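Mitochondrial edited mRNA stability factor 1 (Trypanosoma brucei, PDB 6NL1) probably acts as a Nudix-type enzyme that processes the 5' ends of mitochondrial mRNAs, and can bind GDP. Local coordinates at residues I255-D267 / R302-M314. Numbering follows the deposited sequence.
Sequences IRTLWEETGITVD and RVEGPQVVPLQYM
Over one face of the Trp-259 indole lies the aliphatic part of Gln-307, its CG 4.0 Å from the centroid of the six-membered ring in a CH-pi contact. The bend at chi2 (-63°) turns the amide back, and NE2 donates a nearly straight bond to Gly-305 O; glutamine suits this place, offering methylenes to the ring and an N-H to its own loop. At the Tyr-313 ring's edge, in plane, lie Pro-310 O and Glu-261 OE2; tyrosine fits because its OH reaches the carboxylate, donating to OE2 at 2.6 Å on the anti side, the planes almost perpendicular. With Lys-238 (a salt bridge) and Gly-241 N on OE1, the carboxylate is gripped at both oxygens, which should hold its rotation.

Carbonyls at the helix end bind the loop: Glu-260 O accepts from Gln-307 N (2.8 Å) and Val-308 N, Thr-262 O from Gly-305 N. Gly-263 has positive phi, and a CB would press on Gln-307 NE2 and Glu-304 CB; at Gly-305 one would jam against the preceding carbonyl O. The loop thus wraps the C-terminal end of helix 250-262, which carries a variant Nudix box with Glu-260 and Glu-261 as paired glutamates; Thr-262 and Ile-264 rest on Leu-218 of strand 216-223, whose Ile-223 and Arg-221 make backbone hydrogen bonds with Gln-312 and Met-314.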
loop_
_atom_site.group_PDB
_atom_site.type_symbol
_atom_site.label_atom_id
_atom_site.label_comp_id
_atom_site.label_asym_id
_atom_site.label_seq_id
_atom_site.Cartn_x
_atom_site.Cartn_y
_atom_site.Cartn_z
ATOM N N ILE A 255 -8.063 9.882 -6.261
ATOM C CA ILE A 255 -8.617 10.107 -7.589
ATOM C C ILE A 255 -7.649 9.663 -8.686
ATOM O O ILE A 255 -8.051 9.009 -9.647
ATOM C CB ILE A 255 -9.034 11.584 -7.777
ATOM C CG1 ILE A 255 -10.207 11.920 -6.842
ATOM C CG2 ILE A 255 -9.404 11.864 -9.234
ATOM C CD1 ILE A 255 -10.566 13.400 -6.804
ATOM N N ARG A 256 -6.372 10.003 -8.528
ATOM C CA ARG A 256 -5.353 9.635 -9.507
ATOM C C ARG A 256 -5.211 8.118 -9.609
ATOM O O ARG A 256 -5.168 7.558 -10.703
ATOM C CB ARG A 256 -3.998 10.253 -9.130
ATOM C CG ARG A 256 -2.816 9.763 -9.998
ATOM C CD ARG A 256 -1.466 10.352 -9.531
ATOM N NE ARG A 256 -1.180 10.034 -8.129
ATOM C CZ ARG A 256 -0.645 8.889 -7.710
ATOM N NH1 ARG A 256 -0.314 7.936 -8.577
ATOM N NH2 ARG A 256 -0.434 8.691 -6.419
ATOM N N THR A 257 -5.140 7.450 -8.463
ATOM C CA THR A 257 -4.867 6.017 -8.468
ATOM C C THR A 257 -6.101 5.184 -8.789
ATOM O O THR A 257 -5.973 4.049 -9.223
ATOM C CB THR A 257 -4.181 5.541 -7.160
ATOM O OG1 THR A 257 -5.018 5.818 -6.034
ATOM C CG2 THR A 257 -2.839 6.261 -6.983
ATOM N N LEU A 258 -7.294 5.743 -8.574
ATOM C CA LEU A 258 -8.508 5.119 -9.101
ATOM C C LEU A 258 -8.380 5.020 -10.620
ATOM O O LEU A 258 -8.629 3.966 -11.210
ATOM C CB LEU A 258 -9.758 5.935 -8.766
ATOM C CG LEU A 258 -11.001 5.558 -9.588
ATOM C CD1 LEU A 258 -11.466 4.128 -9.264
ATOM C CD2 LEU A 258 -12.129 6.539 -9.340
ATOM N N TRP A 259 -7.991 6.126 -11.253
ATOM C CA TRP A 259 -7.814 6.124 -12.705
ATOM C C TRP A 259 -6.765 5.096 -13.150
ATOM O O TRP A 259 -6.984 4.351 -14.105
ATOM C CB TRP A 259 -7.453 7.514 -13.242
ATOM C CG TRP A 259 -7.320 7.489 -14.726
ATOM C CD1 TRP A 259 -8.330 7.610 -15.638
ATOM C CD2 TRP A 259 -6.118 7.269 -15.482
ATOM N NE1 TRP A 259 -7.826 7.500 -16.914
ATOM C CE2 TRP A 259 -6.473 7.290 -16.847
ATOM C CE3 TRP A 259 -4.775 7.068 -15.136
ATOM C CZ2 TRP A 259 -5.533 7.123 -17.873
ATOM C CZ3 TRP A 259 -3.840 6.903 -16.156
ATOM C CH2 TRP A 259 -4.226 6.931 -17.506
ATOM N N GLU A 260 -5.635 5.046 -12.450
ATOM C CA GLU A 260 -4.569 4.096 -12.793
ATOM C C GLU A 260 -5.032 2.642 -12.758
ATOM O O GLU A 260 -4.565 1.818 -13.543
ATOM C CB GLU A 260 -3.343 4.284 -11.887
ATOM C CG GLU A 260 -2.669 5.643 -12.075
ATOM C CD GLU A 260 -1.409 5.830 -11.242
ATOM O OE1 GLU A 260 -0.939 4.865 -10.588
ATOM O OE2 GLU A 260 -0.881 6.960 -11.246
ATOM N N GLU A 261 -5.956 2.318 -11.858
ATOM C CA GLU A 261 -6.371 0.924 -11.716
ATOM C C GLU A 261 -7.610 0.560 -12.521
ATOM O O GLU A 261 -7.822 -0.616 -12.816
ATOM C CB GLU A 261 -6.525 0.530 -10.237
ATOM C CG GLU A 261 -5.193 0.538 -9.472
ATOM C CD GLU A 261 -5.256 -0.178 -8.120
ATOM O OE1 GLU A 261 -6.271 -0.034 -7.410
ATOM O OE2 GLU A 261 -4.280 -0.888 -7.768
ATOM N N THR A 262 -8.401 1.562 -12.911
ATOM C CA THR A 262 -9.700 1.286 -13.517
ATOM C C THR A 262 -9.983 2.080 -14.773
ATOM O O THR A 262 -10.862 1.715 -15.556
ATOM C CB THR A 262 -10.845 1.590 -12.536
ATOM O OG1 THR A 262 -10.908 3.003 -12.318
ATOM C CG2 THR A 262 -10.622 0.878 -11.206
ATOM N N GLY A 263 -9.261 3.182 -14.953
ATOM C CA GLY A 263 -9.499 4.071 -16.077
ATOM C C GLY A 263 -10.702 4.975 -15.848
ATOM O O GLY A 263 -11.144 5.673 -16.760
ATOM N N ILE A 264 -11.232 4.969 -14.628
ATOM C CA ILE A 264 -12.387 5.807 -14.286
ATOM C C ILE A 264 -11.990 7.202 -13.795
ATOM O O ILE A 264 -11.130 7.362 -12.915
ATOM C CB ILE A 264 -13.265 5.147 -13.199
ATOM C CG1 ILE A 264 -13.882 3.850 -13.723
ATOM C CG2 ILE A 264 -14.369 6.109 -12.730
ATOM C CD1 ILE A 264 -14.606 3.058 -12.655
ATOM N N THR A 265 -12.640 8.213 -14.354
ATOM C CA THR A 265 -12.444 9.587 -13.916
ATOM C C THR A 265 -13.639 10.027 -13.079
ATOM O O THR A 265 -14.772 9.997 -13.562
ATOM C CB THR A 265 -12.310 10.542 -15.125
ATOM O OG1 THR A 265 -11.166 10.176 -15.902
ATOM C CG2 THR A 265 -12.167 11.995 -14.664
ATOM N N VAL A 266 -13.395 10.414 -11.829
ATOM C CA VAL A 266 -14.446 11.016 -11.005
ATOM C C VAL A 266 -14.086 12.445 -10.648
ATOM O O VAL A 266 -12.910 12.803 -10.593
ATOM C CB VAL A 266 -14.669 10.272 -9.665
ATOM C CG1 VAL A 266 -15.434 8.983 -9.882
ATOM C CG2 VAL A 266 -13.335 10.050 -8.939
ATOM N N ASP A 267 -15.101 13.257 -10.387
ATOM C CA ASP A 267 -14.871 14.632 -9.968
ATOM C C ASP A 267 -14.697 14.728 -8.449
ATOM O O ASP A 267 -15.427 14.092 -7.691
ATOM C CB ASP A 267 -16.022 15.530 -10.436
ATOM C CG ASP A 267 -15.728 17.007 -10.225
ATOM O OD1 ASP A 267 -15.112 17.624 -11.121
ATOM O OD2 ASP A 267 -16.101 17.551 -9.162
ATOM N N ARG A 302 -18.802 2.650 -17.879
ATOM C CA ARG A 302 -17.861 1.786 -18.578
ATOM C C ARG A 302 -16.537 1.729 -17.833
ATOM O O ARG A 302 -15.895 2.751 -17.593
ATOM C CB ARG A 302 -17.636 2.262 -20.012
ATOM C CG ARG A 302 -16.909 1.245 -20.880
ATOM C CD ARG A 302 -16.614 1.798 -22.261
ATOM N NE ARG A 302 -15.682 2.919 -22.200
ATOM C CZ ARG A 302 -15.318 3.645 -23.253
ATOM N NH1 ARG A 302 -15.813 3.369 -24.452
ATOM N NH2 ARG A 302 -14.464 4.648 -23.106
ATOM N N VAL A 303 -16.141 0.521 -17.455
ATOM C CA VAL A 303 -14.896 0.314 -16.735
ATOM C C VAL A 303 -13.851 -0.271 -17.685
ATOM O O VAL A 303 -14.083 -1.299 -18.313
ATOM C CB VAL A 303 -15.105 -0.659 -15.575
ATOM C CG1 VAL A 303 -13.807 -0.844 -14.802
ATOM C CG2 VAL A 303 -16.239 -0.172 -14.671
ATOM N N GLU A 304 -12.703 0.380 -17.795
ATOM C CA GLU A 304 -11.670 -0.100 -18.702
ATOM C C GLU A 304 -10.680 -1.048 -18.033
ATOM O O GLU A 304 -10.175 -1.962 -18.670
ATOM C CB GLU A 304 -10.943 1.071 -19.356
ATOM C CG GLU A 304 -11.863 1.914 -20.226
ATOM C CD GLU A 304 -11.105 2.827 -21.152
ATOM O OE1 GLU A 304 -11.098 2.552 -22.371
ATOM O OE2 GLU A 304 -10.519 3.818 -20.665
ATOM N N GLY A 305 -10.420 -0.844 -16.744
ATOM C CA GLY A 305 -9.416 -1.633 -16.057
ATOM C C GLY A 305 -8.111 -0.866 -15.948
ATOM O O GLY A 305 -8.045 0.308 -16.301
ATOM N N PRO A 306 -7.059 -1.530 -15.454
ATOM C CA PRO A 306 -5.765 -0.903 -15.164
ATOM C C PRO A 306 -5.145 -0.221 -16.381
ATOM O O PRO A 306 -5.110 -0.788 -17.466
ATOM C CB PRO A 306 -4.901 -2.086 -14.706
ATOM C CG PRO A 306 -5.874 -3.050 -14.144
ATOM C CD PRO A 306 -7.097 -2.935 -15.013
ATOM N N GLN A 307 -4.670 1.000 -16.172
ATOM C CA GLN A 307 -4.029 1.792 -17.203
ATOM C C GLN A 307 -2.531 1.769 -16.966
ATOM O O GLN A 307 -1.742 2.065 -17.854
ATOM C CB GLN A 307 -4.538 3.232 -17.133
ATOM C CG GLN A 307 -6.045 3.325 -17.241
ATOM C CD GLN A 307 -6.528 2.820 -18.580
ATOM O OE1 GLN A 307 -6.145 3.354 -19.614
ATOM N NE2 GLN A 307 -7.344 1.772 -18.574
ATOM N N VAL A 308 -2.153 1.413 -15.749
ATOM C CA VAL A 308 -0.763 1.393 -15.332
ATOM C C VAL A 308 -0.448 0.002 -14.791
ATOM O O VAL A 308 -1.212 -0.538 -13.995
ATOM C CB VAL A 308 -0.523 2.447 -14.243
ATOM C CG1 VAL A 308 0.896 2.356 -13.684
ATOM C CG2 VAL A 308 -0.806 3.840 -14.804
ATOM N N VAL A 309 0.663 -0.577 -15.250
ATOM C CA VAL A 309 1.062 -1.955 -14.932
ATOM C C VAL A 309 -0.094 -2.978 -14.935
ATOM O O VAL A 309 -0.289 -3.727 -13.980
ATOM C CB VAL A 309 1.900 -2.045 -13.625
ATOM C CG1 VAL A 309 3.200 -1.246 -13.773
ATOM C CG2 VAL A 309 1.108 -1.569 -12.423
ATOM N N PRO A 310 -0.837 -3.032 -16.042
ATOM C CA PRO A 310 -1.999 -3.919 -16.161
ATOM C C PRO A 310 -1.686 -5.399 -15.907
ATOM O O PRO A 310 -2.593 -6.139 -15.530
ATOM C CB PRO A 310 -2.477 -3.689 -17.604
ATOM C CG PRO A 310 -1.282 -3.103 -18.323
ATOM C CD PRO A 310 -0.558 -2.297 -17.293
ATOM N N LEU A 311 -0.439 -5.824 -16.089
ATOM C CA LEU A 311 -0.088 -7.245 -15.934
ATOM C C LEU A 311 0.090 -7.644 -14.472
ATOM O O LEU A 311 0.223 -8.823 -14.151
ATOM C CB LEU A 311 1.175 -7.600 -16.732
ATOM C CG LEU A 311 1.026 -7.599 -18.258
ATOM C CD1 LEU A 311 2.385 -7.724 -18.940
ATOM C CD2 LEU A 311 0.056 -8.691 -18.730
ATOM N N GLN A 312 0.096 -6.653 -13.591
ATOM C CA GLN A 312 0.101 -6.927 -12.163
ATOM C C GLN A 312 -1.293 -7.224 -11.605
ATOM O O GLN A 312 -1.456 -7.334 -10.398
ATOM C CB GLN A 312 0.732 -5.756 -11.409
ATOM C CG GLN A 312 2.246 -5.657 -11.629
ATOM C CD GLN A 312 2.887 -4.529 -10.839
ATOM O OE1 GLN A 312 2.381 -4.114 -9.788
ATOM N NE2 GLN A 312 4.007 -4.018 -11.350
ATOM N N TYR A 313 -2.294 -7.355 -12.476
ATOM C CA TYR A 313 -3.662 -7.617 -12.020
ATOM C C TYR A 313 -4.207 -8.857 -12.708
ATOM O O TYR A 313 -3.844 -9.130 -13.841
ATOM C CB TYR A 313 -4.570 -6.411 -12.307
ATOM C CG TYR A 313 -4.112 -5.162 -11.612
ATOM C CD1 TYR A 313 -3.160 -4.340 -12.198
ATOM C CD2 TYR A 313 -4.612 -4.809 -10.358
ATOM C CE1 TYR A 313 -2.716 -3.198 -11.568
ATOM C CE2 TYR A 313 -4.164 -3.656 -9.712
ATOM C CZ TYR A 313 -3.209 -2.860 -10.329
ATOM O OH TYR A 313 -2.751 -1.716 -9.725
ATOM N N MET A 314 -5.081 -9.605 -12.037
ATOM C CA MET A 314 -5.709 -10.749 -12.697
ATOM C C MET A 314 -6.533 -10.263 -13.866
ATOM O O MET A 314 -7.382 -9.378 -13.716
ATOM C CB MET A 314 -6.611 -11.537 -11.752
ATOM C CG MET A 314 -5.896 -12.350 -10.720
ATOM S SD MET A 314 -7.062 -13.394 -9.794
ATOM C CE MET A 314 -7.484 -14.626 -11.040
HETATM O O HOH W 1 -12.689 2.953 -17.430
#